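Local coordinates for protein GH127 beta-L-arabinofuranoside (Geobacillus stearothermophilus, PDB 4QK0) that probably hydrolyses terminal beta-L-arabinofuranosidic linkages, as a three-domain glycoside hydrolase of family GH127, at residues P384-P389 and E638-W644; L436-L440 and G512-I516. One frame throughout, in Å; residues are numbered along the deposited sequence.

How the interactions relate
Interactions 1 and 2 lie in two different beta sheets, their centres 36 Å apart and their nearest atoms about 20 Å apart, so they do not touch. Along the chain interaction 2 is nested inside interaction 1: residues 384-389 come first, then 436-440 and 512-516 of the middle domain, and 638-644 near the C-terminus close the loop. Interaction 1 is inter-domain, adding a short strand from the catalytic region to the sheet of the C-terminal domain. Interaction 2 stays within the middle domain, spanning one sheet on the face that meets helix 354-365 of the catalytic domain. Each thus marks a place where a beta domain meets the helical catalytic domain.

Interaction 1: residues P384-P389 and E638-W644; sequences PLEVWP and EGEMVVW
A short antiparallel beta ladder joins residues 384-389 to residues 638-644, adding a strand from the catalytic-domain family region to the sheet that strand 641-647 shares with strands 549-554 and 557-562. E386 faces V642 as the non-hydrogen-bonded pair (CA-CA 4.4 Å), and V387 faces M641 as the hydrogen-bonded pair (CA-CA 5.0 Å). E638 and G639 run past P389, whose CB lies 3.7 Å from E638 OE2 and CG 3.8 Å from G639 C. E640 is an m rotamer; its CA makes a CH...O contact of 3.2 Å with V387 O, and a water bridges V387 O (2.5 Å) to E640 OE1 (3.0 Å). The carboxylate is also bound by the backbone amides of N569 and L570 and forms a salt bridge to R544 of the second subunit, whose guanidinium makes a cation-pi contact with W388. M641, a selenomethionine, is extended: its N donates to V387 O (3.1 Å), and its O accepts from V387 N (2.8 Å). Its side chain (t, m, m) sets CE 3.4 Å from P384 O and 4.3 Å from V387 CG2. V642, on the other face, sets CG1 3.8 Å from E386 CG. Opposite V643 the first segment leaves the extended conformation, L385 having phi/psi -105/0, yet V643 N still donates to L385 O (3.1 Å), and V643 CG2 lies 4.3 Å from L385 CB. W644 ends the contact: L385 CD2 meets the edge of its indole, 3.9 Å from W644 NE1, while a second water donates to L385 O (2.6 Å) and accepts from W644 N (2.7 Å).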
loop_
_atom_site.group_PDB
_atom_site.type_symbol
_atom_site.label_atom_id
_atom_site.label_comp_id
_atom_site.label_asym_id
_atom_site.label_seq_id
_atom_site.Cartn_x
_atom_site.Cartn_y
_atom_site.Cartn_z
ATOM N N PRO A 384 8.937 8.018 6.764
ATOM C CA PRO A 384 8.419 8.032 5.403
ATOM C C PRO A 384 9.074 9.117 4.596
ATOM O O PRO A 384 9.665 10.025 5.150
ATOM C CB PRO A 384 6.945 8.311 5.625
ATOM C CG PRO A 384 6.936 9.189 6.834
ATOM C CD PRO A 384 8.023 8.664 7.717
ATOM N N LEU A 385 9.005 9.000 3.275
ATOM C CA LEU A 385 9.487 10.039 2.390
ATOM C C LEU A 385 8.385 10.845 1.765
ATOM O O LEU A 385 8.630 11.813 1.003
ATOM C CB LEU A 385 10.378 9.435 1.296
ATOM C CG LEU A 385 11.790 9.122 1.793
ATOM C CD1 LEU A 385 11.818 7.854 2.648
ATOM C CD2 LEU A 385 12.632 8.983 0.543
ATOM N N GLU A 386 7.158 10.487 2.109
ATOM C CA GLU A 386 5.978 11.213 1.603
ATOM C C GLU A 386 4.834 11.012 2.563
ATOM O O GLU A 386 4.499 9.887 2.916
ATOM C CB GLU A 386 5.586 10.723 0.235
ATOM C CG GLU A 386 4.275 11.315 -0.281
ATOM C CD GLU A 386 4.013 10.916 -1.720
ATOM O OE1 GLU A 386 4.777 11.331 -2.578
ATOM O OE2 GLU A 386 3.087 10.116 -1.988
ATOM N N VAL A 387 4.240 12.112 2.993
ATOM C CA VAL A 387 3.128 12.057 3.922
ATOM C C VAL A 387 1.966 12.926 3.445
ATOM O O VAL A 387 2.141 14.088 3.139
ATOM C CB VAL A 387 3.555 12.512 5.320
ATOM C CG1 VAL A 387 2.387 12.517 6.262
ATOM C CG2 VAL A 387 4.560 11.533 5.886
ATOM N N TRP A 388 0.803 12.283 3.365
ATOM C CA TRP A 388 -0.523 12.935 3.249
ATOM C C TRP A 388 -1.294 12.452 4.509
ATOM O O TRP A 388 -1.737 11.337 4.531
ATOM C CB TRP A 388 -1.199 12.506 1.932
ATOM C CG TRP A 388 -2.594 13.077 1.664
ATOM C CD1 TRP A 388 -3.171 14.145 2.266
ATOM C CD2 TRP A 388 -3.560 12.578 0.716
ATOM N NE1 TRP A 388 -4.422 14.343 1.752
ATOM C CE2 TRP A 388 -4.683 13.398 0.800
ATOM C CE3 TRP A 388 -3.570 11.519 -0.187
ATOM C CZ2 TRP A 388 -5.820 13.190 0.008
ATOM C CZ3 TRP A 388 -4.693 11.304 -0.980
ATOM C CH2 TRP A 388 -5.794 12.131 -0.883
ATOM N N PRO A 389 -1.411 13.286 5.565
ATOM C CA PRO A 389 -1.921 12.769 6.846
ATOM C C PRO A 389 -3.235 12.066 6.809
ATOM O O PRO A 389 -3.380 11.053 7.467
ATOM C CB PRO A 389 -2.038 14.001 7.708
ATOM C CG PRO A 389 -0.935 14.868 7.190
ATOM C CD PRO A 389 -0.979 14.689 5.696
ATOM N N GLU A 638 1.676 18.841 12.549
ATOM C CA GLU A 638 1.200 17.893 11.565
ATOM C C GLU A 638 0.967 18.569 10.216
ATOM O O GLU A 638 0.517 19.708 10.134
ATOM C CB GLU A 638 -0.080 17.236 12.061
ATOM C CG GLU A 638 -0.508 16.032 11.238
ATOM C CD GLU A 638 -1.504 15.120 11.956
ATOM O OE1 GLU A 638 -1.401 14.914 13.172
ATOM O OE2 GLU A 638 -2.432 14.630 11.301
ATOM N N GLY A 639 1.360 17.885 9.154
ATOM C CA GLY A 639 1.152 18.398 7.818
ATOM C C GLY A 639 1.763 17.500 6.765
ATOM O O GLY A 639 2.486 16.536 7.081
ATOM N N GLU A 640 1.431 17.777 5.514
ATOM C CA GLU A 640 2.030 17.077 4.406
ATOM C C GLU A 640 3.552 17.296 4.386
ATOM O O GLU A 640 4.051 18.367 4.796
ATOM C CB GLU A 640 1.405 17.552 3.082
ATOM C CG GLU A 640 -0.049 17.132 2.931
ATOM C CD GLU A 640 -0.592 17.356 1.516
ATOM O OE1 GLU A 640 0.132 17.150 0.502
ATOM O OE2 GLU A 640 -1.742 17.803 1.424
HETATM N N MSE A 641 4.248 16.308 3.801
HETATM C CA MSE A 641 5.708 16.384 3.523
HETATM C C MSE A 641 6.043 15.532 2.338
HETATM O O MSE A 641 5.473 14.482 2.184
HETATM C CB MSE A 641 6.465 15.928 4.773
HETATM C CG MSE A 641 7.980 16.028 4.619
HETATM SE SE MSE A 641 8.681 14.353 3.788
HETATM C CE MSE A 641 8.434 13.154 5.218
ATOM N N VAL A 642 6.910 16.019 1.453
ATOM C CA VAL A 642 7.473 15.202 0.411
ATOM C C VAL A 642 8.922 15.482 0.233
ATOM O O VAL A 642 9.342 16.595 0.389
ATOM C CB VAL A 642 6.826 15.384 -0.987
ATOM C CG1 VAL A 642 5.408 14.873 -0.981
ATOM C CG2 VAL A 642 6.807 16.825 -1.424
ATOM N N VAL A 643 9.652 14.437 -0.182
ATOM C CA VAL A 643 11.044 14.539 -0.599
ATOM C C VAL A 643 11.108 14.555 -2.112
ATOM O O VAL A 643 11.725 15.440 -2.706
ATOM C CB VAL A 643 11.892 13.345 -0.088
ATOM C CG1 VAL A 643 13.287 13.295 -0.730
ATOM C CG2 VAL A 643 12.036 13.425 1.410
ATOM N N TRP A 644 10.467 13.571 -2.740
ATOM C CA TRP A 644 10.529 13.490 -4.155
ATOM C C TRP A 644 9.418 14.358 -4.734
ATOM O O TRP A 644 8.237 14.031 -4.630
ATOM C CB TRP A 644 10.425 12.036 -4.602
ATOM C CG TRP A 644 11.640 11.300 -4.278
ATOM C CD1 TRP A 644 11.872 10.521 -3.179
ATOM C CD2 TRP A 644 12.818 11.242 -5.069
ATOM N NE1 TRP A 644 13.126 10.029 -3.220
ATOM C CE2 TRP A 644 13.724 10.433 -4.392
ATOM C CE3 TRP A 644 13.188 11.792 -6.297
ATOM C CZ2 TRP A 644 14.996 10.159 -4.885
ATOM C CZ3 TRP A 644 14.425 11.502 -6.800
ATOM C CH2 TRP A 644 15.339 10.706 -6.071
HETATM O O HOH W 1 9.037 11.642 -1.584
HETATM O O HOH W 2 2.280 15.100 0.857
#

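Interaction 2: residues L436-L440 and G512-I516; sequences LFVHL and GYAYI
F437 turns the edge of its ring onto the face of Y513 in a T-shaped pair, centroids 5.6 Å apart and planes at 88°, with F437 CD1 3.9 Å from Y513 CD2. Both CA-to-CB bonds point toward the opposite segment, and both side chains are m rotamers. The backbones are extended but too far apart to pair: the axes of 436-438 and 513-516 approach to 8.8 Å, with 143° between their N-to-C directions, and the nearest CA atoms, F437 and Y513, are 8.4 Å apart. Strand 479-486 lies between them, parallel to the first and antiparallel to the second. Y515 (m) puts OH 3.7 Å from F437 CE1. Past the strand end, H439 (m) directs ND1 to Y513 OH, a 2.6 Å hydrogen bond whose donor may be either atom. V438 O lies 3.7 Å from Y513 CE2. M352 touches all four aromatic side chains, and A357 of helix 354-365 touches Y513: an aromatic cluster on one face of a middle-domain beta sheet, set against the catalytic domain.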
loop_
_atom_site.group_PDB
_atom_site.type_symbol
_atom_site.label_atom_id
_atom_site.label_comp_id
_atom_site.label_asym_id
_atom_site.label_seq_id
_atom_site.Cartn_x
_atom_site.Cartn_y
_atom_site.Cartn_z
ATOM N N LEU A 436 46.117 7.797 9.317
ATOM C CA LEU A 436 44.969 8.335 10.065
ATOM C C LEU A 436 43.897 8.803 9.036
ATOM O O LEU A 436 44.176 9.643 8.162
ATOM C CB LEU A 436 45.402 9.466 10.973
ATOM C CG LEU A 436 44.473 9.972 12.092
ATOM C CD1 LEU A 436 43.756 11.212 11.680
ATOM C CD2 LEU A 436 43.475 8.952 12.598
ATOM N N PHE A 437 42.723 8.172 9.090
ATOM C CA PHE A 437 41.592 8.438 8.151
ATOM C C PHE A 437 40.575 9.367 8.794
ATOM O O PHE A 437 40.248 9.178 9.959
ATOM C CB PHE A 437 40.883 7.154 7.729
ATOM C CG PHE A 437 41.720 6.267 6.864
ATOM C CD1 PHE A 437 41.819 6.503 5.530
ATOM C CD2 PHE A 437 42.466 5.253 7.421
ATOM C CE1 PHE A 437 42.619 5.719 4.739
ATOM C CE2 PHE A 437 43.266 4.435 6.646
ATOM C CZ PHE A 437 43.356 4.679 5.295
ATOM N N VAL A 438 40.165 10.401 8.049
ATOM C CA VAL A 438 39.054 11.274 8.426
ATOM C C VAL A 438 37.827 10.861 7.586
ATOM O O VAL A 438 37.823 11.024 6.357
ATOM C CB VAL A 438 39.396 12.742 8.180
ATOM C CG1 VAL A 438 38.316 13.645 8.751
ATOM C CG2 VAL A 438 40.707 13.072 8.880
ATOM N N HIS A 439 36.828 10.274 8.248
ATOM C CA HIS A 439 35.600 9.849 7.568
ATOM C C HIS A 439 34.546 10.958 7.525
ATOM O O HIS A 439 33.951 11.208 6.477
ATOM C CB HIS A 439 34.939 8.705 8.285
ATOM C CG HIS A 439 35.761 7.484 8.356
ATOM N ND1 HIS A 439 36.562 7.067 7.316
ATOM C CD2 HIS A 439 35.915 6.584 9.348
ATOM C CE1 HIS A 439 37.175 5.960 7.670
ATOM N NE2 HIS A 439 36.785 5.636 8.892
ATOM N N LEU A 440 34.336 11.621 8.665
ATOM C CA LEU A 440 33.284 12.656 8.803
ATOM C C LEU A 440 33.886 14.022 9.112
ATOM O O LEU A 440 34.978 14.141 9.739
ATOM C CB LEU A 440 32.352 12.274 9.931
ATOM C CG LEU A 440 31.693 10.870 9.851
ATOM C CD1 LEU A 440 30.824 10.570 11.042
ATOM C CD2 LEU A 440 30.867 10.731 8.613
ATOM N N GLY A 512 37.878 7.124 -3.293
ATOM C CA GLY A 512 37.240 8.190 -2.552
ATOM C C GLY A 512 37.964 8.737 -1.353
ATOM O O GLY A 512 37.399 9.557 -0.641
ATOM N N TYR A 513 39.227 8.357 -1.146
ATOM C CA TYR A 513 40.070 8.958 -0.071
ATOM C C TYR A 513 41.294 9.584 -0.703
ATOM O O TYR A 513 41.953 8.967 -1.517
ATOM C CB TYR A 513 40.490 7.927 0.989
ATOM C CG TYR A 513 39.412 7.664 2.003
ATOM C CD1 TYR A 513 38.378 6.767 1.725
ATOM C CD2 TYR A 513 39.365 8.368 3.210
ATOM C CE1 TYR A 513 37.377 6.508 2.636
ATOM C CE2 TYR A 513 38.324 8.175 4.100
ATOM C CZ TYR A 513 37.321 7.240 3.800
ATOM O OH TYR A 513 36.312 6.995 4.696
ATOM N N ALA A 514 41.596 10.827 -0.337
ATOM C CA ALA A 514 42.874 11.456 -0.733
ATOM C C ALA A 514 43.961 11.070 0.309
ATOM O O ALA A 514 43.800 11.335 1.515
ATOM C CB ALA A 514 42.715 12.971 -0.791
ATOM N N TYR A 515 45.008 10.397 -0.154
ATOM C CA TYR A 515 46.101 9.986 0.708
ATOM C C TYR A 515 47.220 11.013 0.688
ATOM O O TYR A 515 47.930 11.162 -0.299
ATOM C CB TYR A 515 46.615 8.648 0.266
ATOM C CG TYR A 515 45.647 7.553 0.559
ATOM C CD1 TYR A 515 44.541 7.343 -0.255
ATOM C CD2 TYR A 515 45.844 6.685 1.640
ATOM C CE1 TYR A 515 43.663 6.299 -0.016
ATOM C CE2 TYR A 515 44.975 5.657 1.884
ATOM C CZ TYR A 515 43.879 5.489 1.049
ATOM O OH TYR A 515 43.022 4.479 1.298
ATOM N N ILE A 516 47.332 11.763 1.774
ATOM C CA ILE A 516 48.363 12.758 1.908
ATOM C C ILE A 516 49.507 12.329 2.846
ATOM O O ILE A 516 49.370 12.337 4.094
ATOM C CB ILE A 516 47.771 14.060 2.401
ATOM C CG1 ILE A 516 46.617 14.451 1.479
ATOM C CG2 ILE A 516 48.874 15.147 2.440
ATOM C CD1 ILE A 516 45.961 15.740 1.882
#